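Local atomic coordinates of 2-hydroxyisobutyryl-CoA synthetase (Aquincola tertiaricarbonis, PDB entry 6HDY), a protein that belongs to the ANL superfamily of AMP-binding enzymes, with a large AMP-binding region and a C-terminal domain, as its name as a CoA synthetase suggests. Residues W144-W156 and M176-L188. Sequence-based numbering, arbitrary orientation.
Sequences WRAIANAHARIMW and MGSWGALAGAERL. With 3HL ((3S)-3-hydroxybutanoic acid), chain B; 8LQ ([[(2~{R},3~{S},4~{R},5~{R})-5-(6-aminopurin-9-yl)-3,4-bis(oxidanyl)oxolan-2-yl]methoxy-oxidanyl-phosphoryl] (3~{S})-3-oxidanylbutanoate), chain C.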
# COMPACT_ATOMS: atom_id res chain seq x y z
N TRP A 144 0.39 16.60 -5.62
CA TRP A 144 1.01 15.57 -4.78
C TRP A 144 2.13 16.23 -3.94
O TRP A 144 2.23 16.00 -2.73
CB TRP A 144 1.54 14.38 -5.66
CG TRP A 144 1.75 13.15 -4.84
CD1 TRP A 144 2.87 12.83 -4.13
CD2 TRP A 144 0.74 12.20 -4.44
NE1 TRP A 144 2.65 11.70 -3.37
CE2 TRP A 144 1.35 11.28 -3.56
CE3 TRP A 144 -0.62 12.04 -4.74
CZ2 TRP A 144 0.65 10.20 -2.98
CZ3 TRP A 144 -1.31 10.94 -4.21
CH2 TRP A 144 -0.68 10.05 -3.33
N ARG A 145 2.96 17.08 -4.60
CA ARG A 145 4.00 17.87 -3.93
C ARG A 145 3.39 18.87 -2.93
O ARG A 145 3.87 18.95 -1.80
CB ARG A 145 4.95 18.58 -4.93
CG ARG A 145 5.82 17.64 -5.82
CD ARG A 145 6.28 16.32 -5.17
NE ARG A 145 7.01 16.49 -3.91
CZ ARG A 145 7.13 15.54 -2.98
NH1 ARG A 145 6.55 14.36 -3.16
NH2 ARG A 145 7.83 15.76 -1.87
N ALA A 146 2.29 19.55 -3.31
CA ALA A 146 1.58 20.48 -2.41
C ALA A 146 1.06 19.73 -1.15
O ALA A 146 1.19 20.24 -0.03
CB ALA A 146 0.43 21.17 -3.13
N ILE A 147 0.56 18.50 -1.33
CA ILE A 147 0.06 17.64 -0.24
C ILE A 147 1.22 17.18 0.68
O ILE A 147 1.08 17.23 1.90
CB ILE A 147 -0.75 16.42 -0.82
CG1 ILE A 147 -2.02 16.90 -1.55
CG2 ILE A 147 -1.06 15.38 0.30
CD1 ILE A 147 -2.72 15.86 -2.50
N ALA A 148 2.33 16.69 0.08
CA ALA A 148 3.50 16.21 0.83
C ALA A 148 4.11 17.31 1.71
O ALA A 148 4.45 17.06 2.87
CB ALA A 148 4.54 15.64 -0.11
N ASN A 149 4.19 18.54 1.18
CA ASN A 149 4.72 19.69 1.90
C ASN A 149 3.81 20.15 3.01
O ASN A 149 4.29 20.36 4.13
CB ASN A 149 5.05 20.82 0.94
CG ASN A 149 6.33 20.59 0.22
OD1 ASN A 149 7.39 20.98 0.70
ND2 ASN A 149 6.28 19.93 -0.93
N ALA A 150 2.49 20.27 2.72
CA ALA A 150 1.47 20.61 3.72
C ALA A 150 1.53 19.61 4.84
O ALA A 150 1.56 20.01 5.99
CB ALA A 150 0.09 20.58 3.10
N HIS A 151 1.61 18.30 4.52
CA HIS A 151 1.60 17.26 5.56
C HIS A 151 2.87 17.22 6.39
O HIS A 151 2.74 17.00 7.58
CB HIS A 151 1.28 15.88 4.96
CG HIS A 151 -0.18 15.75 4.65
ND1 HIS A 151 -0.69 14.59 4.18
CD2 HIS A 151 -1.18 16.65 4.79
CE1 HIS A 151 -1.99 14.80 4.04
NE2 HIS A 151 -2.33 16.01 4.40
N ALA A 152 4.07 17.42 5.78
CA ALA A 152 5.36 17.48 6.52
C ALA A 152 5.31 18.62 7.54
O ALA A 152 5.77 18.46 8.67
CB ALA A 152 6.53 17.72 5.56
N ARG A 153 4.73 19.76 7.13
CA ARG A 153 4.55 20.97 7.94
C ARG A 153 3.73 20.71 9.23
O ARG A 153 4.18 21.04 10.33
CB ARG A 153 3.91 22.06 7.08
CG ARG A 153 3.32 23.22 7.85
CD ARG A 153 2.94 24.32 6.91
NE ARG A 153 2.20 25.38 7.59
CZ ARG A 153 1.42 26.26 6.97
NH1 ARG A 153 1.31 26.23 5.65
NH2 ARG A 153 0.78 27.19 7.66
N ILE A 154 2.56 20.09 9.06
CA ILE A 154 1.62 19.75 10.12
C ILE A 154 2.18 18.61 11.00
O ILE A 154 1.95 18.61 12.20
CB ILE A 154 0.24 19.42 9.47
CG1 ILE A 154 -0.35 20.66 8.77
CG2 ILE A 154 -0.74 18.87 10.49
CD1 ILE A 154 -1.33 20.36 7.66
N MET A 155 2.92 17.64 10.42
CA MET A 155 3.53 16.54 11.18
C MET A 155 4.66 17.10 12.09
O MET A 155 4.86 16.62 13.20
CB MET A 155 4.04 15.44 10.24
CG MET A 155 2.95 14.48 9.78
SD MET A 155 3.50 13.38 8.43
CE MET A 155 4.80 12.49 9.25
N TRP A 156 5.37 18.13 11.60
CA TRP A 156 6.39 18.85 12.36
C TRP A 156 5.69 19.51 13.56
O TRP A 156 6.21 19.47 14.68
CB TRP A 156 7.09 19.90 11.46
CG TRP A 156 8.10 20.73 12.20
CD1 TRP A 156 7.85 21.74 13.08
CD2 TRP A 156 9.53 20.62 12.12
NE1 TRP A 156 9.02 22.22 13.60
CE2 TRP A 156 10.07 21.57 13.02
CE3 TRP A 156 10.40 19.80 11.39
CZ2 TRP A 156 11.45 21.74 13.18
CZ3 TRP A 156 11.77 19.96 11.56
CH2 TRP A 156 12.28 20.92 12.46
N MET A 176 -7.03 7.57 0.61
CA MET A 176 -6.05 8.67 0.65
C MET A 176 -5.24 8.82 1.93
O MET A 176 -4.15 9.40 1.88
CB MET A 176 -6.70 10.01 0.32
CG MET A 176 -7.11 10.16 -1.15
SD MET A 176 -5.75 10.09 -2.32
CE MET A 176 -4.81 11.56 -1.91
N GLY A 177 -5.81 8.37 3.05
CA GLY A 177 -5.23 8.48 4.37
C GLY A 177 -3.79 8.02 4.46
O GLY A 177 -2.92 8.79 4.89
N SER A 178 -3.55 6.75 4.10
CA SER A 178 -2.20 6.16 4.14
C SER A 178 -1.20 6.91 3.27
O SER A 178 -0.09 7.21 3.72
CB SER A 178 -2.27 4.70 3.70
OG SER A 178 -2.87 4.62 2.42
N TRP A 179 -1.59 7.21 2.00
CA TRP A 179 -0.72 7.91 1.02
C TRP A 179 -0.37 9.29 1.49
O TRP A 179 0.77 9.73 1.35
CB TRP A 179 -1.39 7.95 -0.39
CG TRP A 179 -1.64 6.57 -0.94
CD1 TRP A 179 -2.81 5.88 -0.90
CD2 TRP A 179 -0.67 5.69 -1.53
NE1 TRP A 179 -2.65 4.64 -1.46
CE2 TRP A 179 -1.34 4.49 -1.84
CE3 TRP A 179 0.71 5.79 -1.80
CZ2 TRP A 179 -0.69 3.39 -2.44
CZ3 TRP A 179 1.36 4.70 -2.38
CH2 TRP A 179 0.66 3.52 -2.70
N GLY A 180 -1.34 9.97 2.09
CA GLY A 180 -1.13 11.31 2.63
C GLY A 180 -0.15 11.37 3.78
O GLY A 180 0.68 12.27 3.84
N ALA A 181 -0.21 10.39 4.70
CA ALA A 181 0.72 10.33 5.82
C ALA A 181 2.12 9.94 5.34
O ALA A 181 3.13 10.46 5.84
CB ALA A 181 0.24 9.37 6.89
N LEU A 182 2.17 9.02 4.36
CA LEU A 182 3.44 8.60 3.77
C LEU A 182 4.16 9.79 3.07
O LEU A 182 5.38 9.96 3.26
CB LEU A 182 3.19 7.45 2.78
CG LEU A 182 4.35 7.07 1.85
CD1 LEU A 182 5.53 6.50 2.63
CD2 LEU A 182 3.89 6.13 0.79
N ALA A 183 3.42 10.58 2.25
CA ALA A 183 3.96 11.72 1.50
C ALA A 183 4.53 12.78 2.44
O ALA A 183 5.55 13.39 2.13
CB ALA A 183 2.91 12.33 0.57
N GLY A 184 3.89 12.98 3.59
CA GLY A 184 4.32 13.91 4.63
C GLY A 184 5.57 13.42 5.31
O GLY A 184 6.51 14.20 5.50
N ALA A 185 5.62 12.12 5.64
CA ALA A 185 6.79 11.48 6.25
C ALA A 185 8.01 11.57 5.32
O ALA A 185 9.10 11.95 5.77
CB ALA A 185 6.48 10.03 6.59
N GLU A 186 7.82 11.29 4.02
CA GLU A 186 8.86 11.39 2.98
C GLU A 186 9.42 12.81 2.91
O GLU A 186 10.65 12.99 2.97
CB GLU A 186 8.30 10.97 1.60
CG GLU A 186 8.04 9.46 1.43
CD GLU A 186 7.34 9.01 0.15
OE1 GLU A 186 6.79 9.86 -0.59
OE2 GLU A 186 7.34 7.80 -0.13
N ARG A 187 8.54 13.83 2.79
CA ARG A 187 8.94 15.24 2.71
C ARG A 187 9.58 15.74 4.04
O ARG A 187 10.52 16.55 4.01
CB ARG A 187 7.75 16.13 2.28
CG ARG A 187 8.06 17.64 2.16
CD ARG A 187 9.25 17.95 1.24
NE ARG A 187 9.61 19.37 1.28
CZ ARG A 187 10.47 19.92 2.13
NH1 ARG A 187 10.71 21.22 2.09
NH2 ARG A 187 11.09 19.18 3.04
N LEU A 188 9.12 15.21 5.17
CA LEU A 188 9.66 15.57 6.50
C LEU A 188 11.09 15.03 6.69
O LEU A 188 11.77 15.40 7.65
CB LEU A 188 8.71 15.02 7.60
CG LEU A 188 9.02 15.36 9.08
CD1 LEU A 188 9.29 16.88 9.29
CD2 LEU A 188 7.92 14.84 9.97
CA 3HL B . -10.02 10.45 5.43
CB 3HL B . -9.47 10.60 3.99
OG1 3HL B . -8.35 11.48 3.91
CG2 3HL B . -9.03 9.29 3.42
C 3HL B . -9.16 11.26 6.37
OA 3HL B . -8.00 10.92 6.55
OB 3HL B . -9.70 12.43 6.79
N9 8LQ C . -13.44 11.54 9.51
C8 8LQ C . -12.22 11.60 8.96
N7 8LQ C . -11.35 12.04 9.87
C5 8LQ C . -12.04 12.29 10.99
C6 8LQ C . -11.68 12.70 12.23
N6 8LQ C . -10.41 12.99 12.45
N1 8LQ C . -12.58 12.85 13.22
C2 8LQ C . -13.93 12.55 13.00
N3 8LQ C . -14.27 12.06 11.75
C4 8LQ C . -13.33 11.97 10.77
CAA 8LQ C . -8.35 10.47 4.05
CAZ 8LQ C . -8.50 10.81 5.55
OAE 8LQ C . -8.20 9.66 6.34
CAL 8LQ C . -9.92 11.29 5.91
CAS 8LQ C . -10.97 10.25 5.48
OAC 8LQ C . -11.16 9.25 6.17
OAQ 8LQ C . -11.59 10.50 4.27
PBC 8LQ C . -12.89 9.72 3.78
OAH 8LQ C . -12.42 8.21 3.62
OAD 8LQ C . -13.48 10.27 2.54
O5' 8LQ C . -13.91 9.88 4.98
C5' 8LQ C . -14.17 11.21 5.42
C4' 8LQ C . -15.13 11.17 6.59
O4' 8LQ C . -14.55 10.40 7.67
C3' 8LQ C . -15.24 12.54 7.10
O3' 8LQ C . -16.26 13.28 6.36
C2' 8LQ C . -15.64 12.28 8.55
O2' 8LQ C . -17.06 11.85 8.66
C1' 8LQ C . -14.74 11.11 8.89
O HOH W 1 4.65 9.80 -2.18
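Arg-187 lies as a knob among Arg-145, Ala-148, Asn-149 and Ala-152 of the other helix. Its CB rests 3.5 Å from Ala-148 O and touches Ala-152 CB; the small methyls of Ala-148 and Ala-152 let the arginine chain lie against the backbone. CG anti to the backbone N (chi1 180°) and a bend at chi2 (54°) bring NE round to Asn-149: CG and CD skirt OD1, and NE donates to Asn-149 OD1 at 2.8 Å, a bent bond arriving above the carbonyl plane. At the tip, NH1 reaches Tyr-25 O. Asn-149 suits this place because its amide both accepts and donates: ND2 bonds to Arg-145 O and Glu-23.

Gly-184, lacking a side chain, lets His-151 CB come within 3.6 Å of its CA. The ring gives a nearly straight bond from His-151 ND1 to Gly-180 O (2.7 Å), while NE2 bonds to Met-285 N. Flexible Met-155 lays SD and CE along Gly-184 and Ala-185.

Glycine and alanine at the crossing let the axes approach to 7.2 Å, at -75°. Met-176 and Gly-177 line the ligand pocket; Ala-185 touches strand 191-193, outermost within this chain in the parallel sheet, and Trp-144 packs on strand 136-140.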